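Long-range contact in papain inhibitor (Streptomyces mobaraensis, PDB 5NTB), which inhibits the cysteine proteases papain and bromelain and bovine trypsin, and serves as a glutamine and lysine donor substrate for transglutaminase: residues Val58-Pro70 and Ile83-Pro95. Numbering follows the deposited sequence.
Sequences VEVSYNGRTIRVP and IDLSQAAFAKLAP
L93 drives its isobutyl group against one face of the hairpin formed by strands 58-62 and 65-70, and V60, R65 and I67 all meet it. L93 CD1 lies 3.6 Å from V60 CG1, whereas L93 CD2 turns to the backbone of the second strand, 3.7 Å from R65 O. I67 comes tip to tip with this leucine, its CD1 3.9 Å from L93 CG. With CG1 set between backbone N and carbonyl carbon (chi1 61°) and the chain then extended, I67 carries that same CD1 on to the helix 87-90, 3.5 Å from A89 O. V69 spreads its two methyls over strand and helix, CG1 against A89 CB and CG2 against L85 CD2, the V69 and L85 side chains crossing at about a right angle. V60, whose CG2 sits beside its backbone N, points this methyl at the tip of I83, 3.6 Å from I83 CD1. These aliphatic groups form part of the core of a double-psi beta-barrel, the fold of this family; here the hairpin packs on strand 82-86 and the helix after it, which S86 OG caps by accepting from A89 N. No direct hydrogen bond crosses between the segments, but at the type I' turn water takes over. One water donates to both Y62 O and L93 O and accepts from R65 NH1 in the guanidinium plane; a second water also donates to L93 O, 2.9 Å away. L93 O also lies at the edge of the Y62 ring, near its plane, 3.5 Å from Y62 CD2. Beyond the apolar patch, the ammonium of K92 pairs with D33.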
ATOM      1  N   VAL A  58      -3.563  -3.220  -4.673  0.66 13.29           N
ATOM      2  CA  VAL A  58      -2.596  -2.644  -5.587  0.66 12.42           C
ATOM      3  C   VAL A  58      -1.791  -3.770  -6.200  0.66 12.85           C
ATOM      4  O   VAL A  58      -1.600  -4.837  -5.610  0.66 13.59           O
ATOM      5  CB  VAL A  58      -1.660  -1.623  -4.917  0.66 12.84           C
ATOM      6  CG1 VAL A  58      -2.454  -0.402  -4.468  0.66 13.17           C
ATOM      7  CG2 VAL A  58      -0.923  -2.262  -3.767  0.66 12.48           C
ATOM      8  N   GLU A  59      -1.322  -3.515  -7.405  1.00 12.76           N
ATOM      9  CA  GLU A  59      -0.301  -4.328  -8.045  1.00 12.61           C
ATOM     10  C   GLU A  59       0.961  -3.487  -8.062  1.00 13.66           C
ATOM     11  O   GLU A  59       0.940  -2.348  -8.548  1.00 15.25           O
ATOM     12  CB  GLU A  59      -0.719  -4.743  -9.457  1.00 16.86           C
ATOM     13  CG  GLU A  59      -1.707  -5.893  -9.429  1.00 22.24           C
ATOM     14  CD  GLU A  59      -2.082  -6.400 -10.809  1.00 32.24           C
ATOM     15  OE1 GLU A  59      -3.062  -7.171 -10.909  1.00 36.91           O
ATOM     16  OE2 GLU A  59      -1.396  -6.035 -11.785  1.00 27.91           O
ATOM     17  N   VAL A  60       2.028  -4.019  -7.474  1.00 12.33           N
ATOM     18  CA  VAL A  60       3.290  -3.312  -7.295  1.00 12.45           C
ATOM     19  C   VAL A  60       4.360  -4.056  -8.066  1.00 15.14           C
ATOM     20  O   VAL A  60       4.528  -5.268  -7.889  1.00 14.87           O
ATOM     21  CB  VAL A  60       3.696  -3.212  -5.815  1.00 16.80           C
ATOM     22  CG1 VAL A  60       4.946  -2.330  -5.684  1.00 15.61           C
ATOM     23  CG2 VAL A  60       2.549  -2.672  -4.981  1.00 17.93           C
ATOM     24  N   SER A  61       5.093  -3.330  -8.900  1.00 16.57           N
ATOM     25  CA  SER A  61       6.126  -3.917  -9.739  1.00 16.91           C
ATOM     26  C   SER A  61       7.462  -3.280  -9.414  1.00 16.78           C
ATOM     27  O   SER A  61       7.571  -2.050  -9.325  1.00 16.50           O
ATOM     28  CB  SER A  61       5.805  -3.732 -11.220  1.00 15.72           C
ATOM     29  OG  SER A  61       4.531  -4.267 -11.521  1.00 23.03           O
ATOM     30  N   TYR A  62       8.468  -4.117  -9.229  1.00 14.33           N
ATOM     31  CA  TYR A  62       9.827  -3.637  -9.072  1.00 15.10           C
ATOM     32  C   TYR A  62      10.756  -4.711  -9.598  1.00 17.30           C
ATOM     33  O   TYR A  62      10.573  -5.890  -9.286  1.00 17.24           O
ATOM     34  CB  TYR A  62      10.138  -3.326  -7.606  1.00 16.24           C
ATOM     35  CG  TYR A  62      11.578  -2.960  -7.367  1.00 18.83           C
ATOM     36  CD1 TYR A  62      12.122  -1.839  -7.966  1.00 19.20           C
ATOM     37  CD2 TYR A  62      12.390  -3.735  -6.554  1.00 17.64           C
ATOM     38  CE1 TYR A  62      13.443  -1.504  -7.771  1.00 20.24           C
ATOM     39  CE2 TYR A  62      13.695  -3.404  -6.343  1.00 22.13           C
ATOM     40  CZ  TYR A  62      14.220  -2.293  -6.953  1.00 23.90           C
ATOM     41  OH  TYR A  62      15.538  -1.967  -6.734  1.00 33.22           O
ATOM     42  N   ASN A  63      11.735  -4.303 -10.403  1.00 16.13           N
ATOM     43  CA  ASN A  63      12.809  -5.202 -10.810  1.00 22.63           C
ATOM     44  C   ASN A  63      12.254  -6.446 -11.496  1.00 22.42           C
ATOM     45  O   ASN A  63      12.768  -7.548 -11.320  1.00 23.37           O
ATOM     46  CB  ASN A  63      13.685  -5.589  -9.612  1.00 24.53           C
ATOM     47  CG  ASN A  63      15.142  -5.220  -9.806  1.00 34.00           C
ATOM     48  OD1 ASN A  63      15.625  -5.128 -10.935  1.00 39.18           O
ATOM     49  ND2 ASN A  63      15.861  -5.040  -8.699  1.00 30.94           N
ATOM     50  N   GLY A  64      11.177  -6.273 -12.264  1.00 21.14           N
ATOM     51  CA  GLY A  64      10.621  -7.352 -13.057  1.00 21.80           C
ATOM     52  C   GLY A  64       9.686  -8.291 -12.331  1.00 22.82           C
ATOM     53  O   GLY A  64       9.224  -9.265 -12.937  1.00 25.47           O
ATOM     54  N   ARG A  65       9.403  -8.046 -11.056  1.00 18.31           N
ATOM     55  CA  ARG A  65       8.467  -8.847 -10.287  1.00 16.68           C
ATOM     56  C   ARG A  65       7.255  -8.007  -9.925  1.00 15.35           C
ATOM     57  O   ARG A  65       7.383  -6.819  -9.620  1.00 17.87           O
ATOM     58  CB  ARG A  65       9.111  -9.368  -9.000  1.00 16.97           C
ATOM     59  CG  ARG A  65      10.212 -10.383  -9.220  1.00 24.31           C
ATOM     60  CD  ARG A  65      10.695 -10.961  -7.893  1.00 25.68           C
ATOM     61  NE  ARG A  65      11.900 -11.759  -8.082  1.00 31.28           N
ATOM     62  CZ  ARG A  65      13.128 -11.252  -8.164  1.00 32.43           C
ATOM     63  NH1 ARG A  65      13.324  -9.942  -8.050  1.00 25.84           N
ATOM     64  NH2 ARG A  65      14.166 -12.059  -8.350  1.00 27.67           N
ATOM     65  N   THR A  66       6.081  -8.626  -9.947  0.78 15.80           N
ATOM     66  CA  THR A  66       4.849  -7.951  -9.572  0.78 14.74           C
ATOM     67  C   THR A  66       4.121  -8.771  -8.520  0.78 17.47           C
ATOM     68  O   THR A  66       3.996  -9.993  -8.657  0.78 18.47           O
ATOM     69  CB  THR A  66       3.951  -7.724 -10.788  0.78 15.79           C
ATOM     70  OG1 THR A  66       4.638  -6.887 -11.733  0.78 16.83           O
ATOM     71  CG2 THR A  66       2.660  -7.044 -10.363  0.78 17.67           C
ATOM     72  N   ILE A  67       3.663  -8.097  -7.466  1.00 14.21           N
ATOM     73  CA  ILE A  67       2.817  -8.703  -6.441  1.00 12.80           C
ATOM     74  C   ILE A  67       1.516  -7.914  -6.364  1.00 14.59           C
ATOM     75  O   ILE A  67       1.425  -6.770  -6.808  1.00 13.32           O
ATOM     76  CB  ILE A  67       3.487  -8.748  -5.056  1.00 13.13           C
ATOM     77  CG1 ILE A  67       3.810  -7.344  -4.559  1.00 16.99           C
ATOM     78  CG2 ILE A  67       4.746  -9.625  -5.070  1.00 18.93           C
ATOM     79  CD1 ILE A  67       4.342  -7.329  -3.134  1.00 19.77           C
ATOM     80  N   ARG A  68       0.507  -8.533  -5.757  0.51 13.42           N
ATOM     81  CA  ARG A  68      -0.816  -7.937  -5.616  0.51 14.81           C
ATOM     82  C   ARG A  68      -1.227  -8.040  -4.157  0.51 14.85           C
ATOM     83  O   ARG A  68      -1.294  -9.145  -3.611  0.51 18.44           O
ATOM     84  CB  ARG A  68      -1.828  -8.646  -6.523  0.51 17.90           C
ATOM     85  CG  ARG A  68      -3.222  -8.056  -6.517  0.51 16.69           C
ATOM     86  CD  ARG A  68      -4.159  -8.967  -7.303  0.51 24.44           C
ATOM     87  NE  ARG A  68      -5.557  -8.567  -7.191  0.51 26.04           N
ATOM     88  CZ  ARG A  68      -6.269  -8.036  -8.178  0.51 33.49           C
ATOM     89  NH1 ARG A  68      -7.537  -7.704  -7.976  0.51 32.05           N
ATOM     90  NH2 ARG A  68      -5.717  -7.836  -9.370  0.51 32.54           N
ATOM     91  N   VAL A  69      -1.478  -6.895  -3.522  1.00 13.30           N
ATOM     92  CA  VAL A  69      -1.779  -6.896  -2.089  1.00 13.75           C
ATOM     93  C   VAL A  69      -2.980  -6.001  -1.813  1.00 12.71           C
ATOM     94  O   VAL A  69      -3.207  -5.001  -2.505  1.00 12.68           O
ATOM     95  CB  VAL A  69      -0.563  -6.432  -1.234  1.00 13.57           C
ATOM     96  CG1 VAL A  69       0.698  -7.259  -1.559  1.00 15.02           C
ATOM     97  CG2 VAL A  69      -0.278  -4.948  -1.423  1.00 15.33           C
ATOM     98  N   PRO A  70      -3.760  -6.329  -0.787  1.00 13.01           N
ATOM     99  CA  PRO A  70      -4.937  -5.520  -0.464  1.00 12.72           C
ATOM    100  C   PRO A  70      -4.589  -4.201   0.210  1.00 11.35           C
ATOM    101  O   PRO A  70      -3.668  -4.107   1.019  1.00 12.32           O
ATOM    102  CB  PRO A  70      -5.722  -6.422   0.498  1.00 13.63           C
ATOM    103  CG  PRO A  70      -4.661  -7.261   1.142  1.00 13.77           C
ATOM    104  CD  PRO A  70      -3.667  -7.536   0.046  1.00 13.46           C
ATOM    105  N   ILE A  83       3.971   4.490  -1.575  1.00 12.37           N
ATOM    106  CA  ILE A  83       3.188   3.493  -0.851  1.00 11.51           C
ATOM    107  C   ILE A  83       4.025   2.915   0.273  1.00 10.98           C
ATOM    108  O   ILE A  83       5.245   2.761   0.161  1.00 13.06           O
ATOM    109  CB  ILE A  83       2.659   2.384  -1.780  1.00 13.02           C
ATOM    110  CG1 ILE A  83       3.803   1.633  -2.469  1.00 14.26           C
ATOM    111  CG2 ILE A  83       1.702   2.973  -2.788  1.00 14.19           C
ATOM    112  CD1 ILE A  83       3.323   0.450  -3.328  1.00 16.96           C
ATOM    113  N   ASP A  84       3.351   2.557   1.354  1.00 13.41           N
ATOM    114  CA  ASP A  84       3.978   1.952   2.527  1.00 13.49           C
ATOM    115  C   ASP A  84       3.464   0.516   2.580  1.00 12.29           C
ATOM    116  O   ASP A  84       2.349   0.252   3.046  1.00 12.66           O
ATOM    117  CB  ASP A  84       3.625   2.749   3.784  1.00 13.70           C
ATOM    118  CG  ASP A  84       4.678   2.656   4.885  1.00 18.24           C
ATOM    119  OD1 ASP A  84       5.766   2.100   4.669  1.00 20.50           O
ATOM    120  OD2 ASP A  84       4.402   3.172   5.987  1.00 20.82           O
ATOM    121  N   LEU A  85       4.256  -0.411   2.060  1.00 10.92           N
ATOM    122  CA  LEU A  85       3.875  -1.811   2.066  1.00 11.28           C
ATOM    123  C   LEU A  85       4.075  -2.401   3.446  1.00 11.52           C
ATOM    124  O   LEU A  85       4.904  -1.937   4.225  1.00 11.88           O
ATOM    125  CB  LEU A  85       4.713  -2.601   1.059  1.00 14.36           C
ATOM    126  CG  LEU A  85       4.374  -2.401  -0.408  1.00 12.74           C
ATOM    127  CD1 LEU A  85       5.453  -3.087  -1.235  1.00 17.06           C
ATOM    128  CD2 LEU A  85       3.026  -2.996  -0.745  1.00 15.23           C
ATOM    129  N   SER A  86       3.329  -3.452   3.746  1.00 10.68           N
ATOM    130  CA  SER A  86       3.730  -4.250   4.892  1.00 12.49           C
ATOM    131  C   SER A  86       5.156  -4.759   4.695  1.00 12.72           C
ATOM    132  O   SER A  86       5.621  -4.962   3.571  1.00 11.98           O
ATOM    133  CB  SER A  86       2.751  -5.401   5.096  1.00 12.94           C
ATOM    134  OG  SER A  86       2.809  -6.321   4.019  1.00 13.33           O
ATOM    135  N   GLN A  87       5.858  -4.937   5.812  1.00 13.07           N
ATOM    136  CA  GLN A  87       7.168  -5.576   5.783  1.00 14.15           C
ATOM    137  C   GLN A  87       7.118  -6.889   5.013  1.00 12.90           C
ATOM    138  O   GLN A  87       8.001  -7.180   4.190  1.00 14.78           O
ATOM    139  CB  GLN A  87       7.636  -5.811   7.220  1.00 14.85           C
ATOM    140  CG  GLN A  87       9.048  -6.332   7.335  1.00 15.42           C
ATOM    141  CD  GLN A  87       9.392  -6.702   8.760  1.00 21.08           C
ATOM    142  OE1 GLN A  87      10.371  -6.208   9.299  1.00 41.25           O
ATOM    143  NE2 GLN A  87       8.580  -7.542   9.381  1.00 26.85           N
ATOM    144  N   ALA A  88       6.064  -7.674   5.241  1.00 14.74           N
ATOM    145  CA  ALA A  88       5.940  -8.970   4.588  1.00 15.26           C
ATOM    146  C   ALA A  88       5.839  -8.832   3.074  1.00 17.85           C
ATOM    147  O   ALA A  88       6.453  -9.609   2.331  1.00 17.31           O
ATOM    148  CB  ALA A  88       4.730  -9.714   5.155  1.00 17.07           C
ATOM    149  N   ALA A  89       5.071  -7.850   2.589  1.00 13.95           N
ATOM    150  CA  ALA A  89       4.959  -7.676   1.145  1.00 12.34           C
ATOM    151  C   ALA A  89       6.235  -7.096   0.550  1.00 15.30           C
ATOM    152  O   ALA A  89       6.678  -7.523  -0.523  1.00 14.54           O
ATOM    153  CB  ALA A  89       3.771  -6.772   0.816  1.00 13.63           C
ATOM    154  N   PHE A  90       6.821  -6.101   1.217  1.00 12.89           N
ATOM    155  CA  PHE A  90       8.027  -5.452   0.702  1.00 13.15           C
ATOM    156  C   PHE A  90       9.134  -6.465   0.450  1.00 13.84           C
ATOM    157  O   PHE A  90       9.803  -6.425  -0.591  1.00 14.56           O
ATOM    158  CB  PHE A  90       8.467  -4.389   1.704  1.00 12.28           C
ATOM    159  CG  PHE A  90       9.623  -3.540   1.264  1.00 13.10           C
ATOM    160  CD1 PHE A  90      10.917  -4.038   1.275  1.00 16.05           C
ATOM    161  CD2 PHE A  90       9.419  -2.206   0.921  1.00 13.15           C
ATOM    162  CE1 PHE A  90      11.991  -3.239   0.909  1.00 15.81           C
ATOM    163  CE2 PHE A  90      10.495  -1.399   0.561  1.00 15.62           C
ATOM    164  CZ  PHE A  90      11.780  -1.922   0.561  1.00 15.22           C
ATOM    165  N   ALA A  91       9.310  -7.407   1.383  1.00 14.04           N
ATOM    166  CA  ALA A  91      10.381  -8.387   1.297  1.00 14.67           C
ATOM    167  C   ALA A  91      10.249  -9.284   0.080  1.00 15.68           C
ATOM    168  O   ALA A  91      11.246  -9.873  -0.352  1.00 18.05           O
ATOM    169  CB  ALA A  91      10.390  -9.233   2.565  1.00 15.99           C
ATOM    170  N   LYS A  92       9.054  -9.389  -0.488  1.00 13.81           N
ATOM    171  CA  LYS A  92       8.855 -10.184  -1.692  1.00 15.04           C
ATOM    172  C   LYS A  92       9.392  -9.491  -2.937  1.00 16.76           C
ATOM    173  O   LYS A  92       9.592 -10.151  -3.970  1.00 18.98           O
ATOM    174  CB  LYS A  92       7.372 -10.499  -1.850  1.00 18.91           C
ATOM    175  CG  LYS A  92       6.839 -11.332  -0.695  1.00 19.46           C
ATOM    176  CD  LYS A  92       5.359 -11.623  -0.800  1.00 18.07           C
ATOM    177  CE  LYS A  92       4.935 -12.474   0.394  1.00 21.68           C
ATOM    178  NZ  LYS A  92       3.562 -13.004   0.223  1.00 24.10           N
ATOM    179  N   LEU A  93       9.605  -8.178  -2.870  1.00 15.32           N
ATOM    180  CA  LEU A  93      10.103  -7.392  -3.990  1.00 13.88           C
ATOM    181  C   LEU A  93      11.535  -6.921  -3.821  1.00 16.34           C
ATOM    182  O   LEU A  93      12.227  -6.736  -4.820  1.00 17.17           O
ATOM    183  CB  LEU A  93       9.231  -6.150  -4.199  1.00 14.15           C
ATOM    184  CG  LEU A  93       7.807  -6.412  -4.650  1.00 16.68           C
ATOM    185  CD1 LEU A  93       7.086  -5.085  -4.773  1.00 17.70           C
ATOM    186  CD2 LEU A  93       7.789  -7.169  -5.972  1.00 16.46           C
ATOM    187  N   ALA A  94      11.985  -6.685  -2.593  1.00 19.49           N
ATOM    188  CA  ALA A  94      13.276  -6.052  -2.375  1.00 16.59           C
ATOM    189  C   ALA A  94      13.789  -6.422  -0.993  1.00 21.48           C
ATOM    190  O   ALA A  94      12.993  -6.736  -0.103  1.00 17.47           O
ATOM    191  CB  ALA A  94      13.170  -4.527  -2.507  1.00 19.62           C
ATOM    192  N   PRO A  95      15.105  -6.373  -0.779  0.52 21.71           N
ATOM    193  CA  PRO A  95      15.641  -6.687   0.549  0.52 22.64           C
ATOM    194  C   PRO A  95      15.202  -5.660   1.579  0.52 19.01           C
ATOM    195  O   PRO A  95      15.212  -4.452   1.327  0.52 20.94           O
ATOM    196  CB  PRO A  95      17.160  -6.651   0.338  0.52 24.66           C
ATOM    197  CG  PRO A  95      17.352  -5.769  -0.849  0.52 24.88           C
ATOM    198  CD  PRO A  95      16.178  -6.058  -1.741  0.52 23.92           C
TER
HETATM  199  O   HOH W   1      11.568  -7.701  -7.337  1.00 19.98           O
HETATM  200  O   HOH W   2      14.896  -6.721  -5.962  1.00 28.25           O